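PDB 4O1J: carbonic anhydrase from Sordaria macrospora, which catalyses the reversible hydration of carbon dioxide to hydrogencarbonate and a proton, as a tetrameric zinc enzyme of the beta class. Local coordinates for the zinc ion site. Residues are numbered along the deposited sequence; one frame, centred on the assembly and turned at random.

The zinc ion site. Residues 56, 58, 81, 112-113, 115-117. With ZN (zinc ion), chain B.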
ATOM      1  N   CYS A  56     -17.597   1.413  -5.409  1.00 29.70           N
ATOM      2  CA  CYS A  56     -16.807   1.411  -6.628  1.00 27.97           C
ATOM      3  C   CYS A  56     -16.701   2.823  -7.179  1.00 26.91           C
ATOM      4  O   CYS A  56     -17.648   3.594  -7.112  1.00 27.19           O
ATOM      5  CB  CYS A  56     -17.408   0.468  -7.673  1.00 26.63           C
ATOM      6  SG  CYS A  56     -16.336   0.187  -9.117  1.00 32.44           S
ATOM      7  N   ASP A  58     -16.860   3.779  -9.994  1.00 29.29           N
ATOM      8  CA  ASP A  58     -17.804   3.880 -11.108  1.00 30.18           C
ATOM      9  C   ASP A  58     -18.583   5.193 -11.104  1.00 31.09           C
ATOM     10  O   ASP A  58     -19.106   5.618 -10.067  1.00 30.05           O
ATOM     11  CB  ASP A  58     -18.777   2.697 -11.047  1.00 32.16           C
ATOM     12  CG  ASP A  58     -19.430   2.392 -12.383  1.00 35.89           C
ATOM     13  OD1 ASP A  58     -20.336   3.154 -12.795  1.00 37.32           O
ATOM     14  OD2 ASP A  58     -19.048   1.375 -13.013  1.00 36.19           O
ATOM     15  N   ALA A  81     -13.729  -1.277  -8.154  1.00 24.04           N
ATOM     16  CA  ALA A  81     -14.483  -2.494  -7.852  1.00 24.22           C
ATOM     17  C   ALA A  81     -14.762  -2.663  -6.360  1.00 24.87           C
ATOM     18  O   ALA A  81     -14.976  -3.787  -5.899  1.00 26.82           O
ATOM     19  CB  ALA A  81     -13.755  -3.725  -8.397  1.00 25.19           C
ATOM     20  N   HIS A 112     -21.945  -3.353  -7.261  1.00 31.55           N
ATOM     21  CA  HIS A 112     -22.924  -3.002  -8.280  1.00 31.98           C
ATOM     22  C   HIS A 112     -22.788  -3.827  -9.556  1.00 34.21           C
ATOM     23  O   HIS A 112     -21.781  -4.497  -9.784  1.00 36.09           O
ATOM     24  CB  HIS A 112     -22.817  -1.524  -8.639  1.00 30.39           C
ATOM     25  CG  HIS A 112     -21.629  -1.200  -9.489  1.00 29.46           C
ATOM     26  ND1 HIS A 112     -21.679  -1.201 -10.867  1.00 28.98           N
ATOM     27  CD2 HIS A 112     -20.362  -0.855  -9.161  1.00 29.75           C
ATOM     28  CE1 HIS A 112     -20.495  -0.875 -11.349  1.00 29.61           C
ATOM     29  NE2 HIS A 112     -19.677  -0.661 -10.334  1.00 29.55           N
ATOM     30  N   SER A 113     -23.826  -3.752 -10.386  1.00 33.18           N
ATOM     31  CA  SER A 113     -23.874  -4.433 -11.671  1.00 31.40           C
ATOM     32  C   SER A 113     -23.071  -3.687 -12.741  1.00 29.30           C
ATOM     33  O   SER A 113     -22.872  -2.477 -12.649  1.00 29.29           O
ATOM     34  CB  SER A 113     -25.330  -4.598 -12.113  1.00 33.12           C
ATOM     35  OG  SER A 113     -26.029  -3.363 -12.060  1.00 33.19           O
ATOM     36  N   CYS A 115     -19.924  -3.950 -13.304  1.00 32.43           N
ATOM     37  CA  CYS A 115     -18.657  -3.525 -12.740  1.00 32.64           C
ATOM     38  C   CYS A 115     -17.506  -3.923 -13.662  1.00 33.99           C
ATOM     39  O   CYS A 115     -17.321  -5.102 -13.981  1.00 33.41           O
ATOM     40  CB  CYS A 115     -18.461  -4.130 -11.349  1.00 32.37           C
ATOM     41  SG  CYS A 115     -17.117  -3.400 -10.387  1.00 34.05           S
ATOM     42  N   GLY A 116     -16.728  -2.928 -14.072  1.00 33.81           N
ATOM     43  CA  GLY A 116     -15.624  -3.142 -14.986  1.00 32.77           C
ATOM     44  C   GLY A 116     -14.507  -3.952 -14.362  1.00 32.77           C
ATOM     45  O   GLY A 116     -13.869  -4.751 -15.044  1.00 30.83           O
ATOM     46  N   GLY A 117     -14.276  -3.747 -13.066  1.00 33.39           N
ATOM     47  CA  GLY A 117     -13.238  -4.468 -12.354  1.00 32.54           C
ATOM     48  C   GLY A 117     -13.603  -5.929 -12.230  1.00 33.35           C
ATOM     49  O   GLY A 117     -12.748  -6.807 -12.364  1.00 34.38           O
TER
HETATM   50 ZN    ZN B 301     -17.453  -1.079 -10.625  1.00 28.77          ZN
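This is the catalytic zinc centre of a beta-class carbonic anhydrase, built from the family's Cys-His-Cys set of protein ligands at the ends of two strands and in the loop just before a helix. Cys56 SG, from the last residue of strand 51-56, lies 2.3 Å from ZN. Its sulphur stands anti to the backbone N. Cys115, just before helix 116-122, has the same extended arrangement and brings its SG to 2.4 Å from ZN. Between them His112, closing strand 106-112, points its imidazole tip at the metal, NE2 lying 2.3 Å from ZN. The ring carbons CD2 and CE1 flank that bond. The two sulphurs subtend 114° at the ion and NE2 makes similar angles with each, so the three ligands occupy corners of a near-regular tetrahedron. The fourth corner is the expected place for a catalytic water or hydroxide, though the structure alone does not show what occupies it.

A hydrogen bond at the far side of the imidazole helps hold the ring's rotation. His112 ND1 donates to the backbone O of Ser113, 2.5 Å away, in a bent bond whose donor sits above the carbonyl plane. The side chain enters from the crowded position between backbone N and carbonyl carbon (chi1 75°), and the ring plane stands nearly perpendicular to the plane of CA, CB and CG (chi2 91°). Packing steadies it further: Cys115 CB lies over one face, displaced toward the rim, while Cys56 CB meets the edge in plane.

Asp58 approaches without binding, its carboxylate OD2 3.8 Å from ZN, consistent with an open-type active site. Its CG is anti to the backbone N. When not a ligand, this aspartate probably interacts with the zinc-bound water. Beyond Cys115, the backbone N of Gly116 lies 4.0 Å from ZN; the amino end of its helix probably helps offset the negative charge of the presumed thiolates.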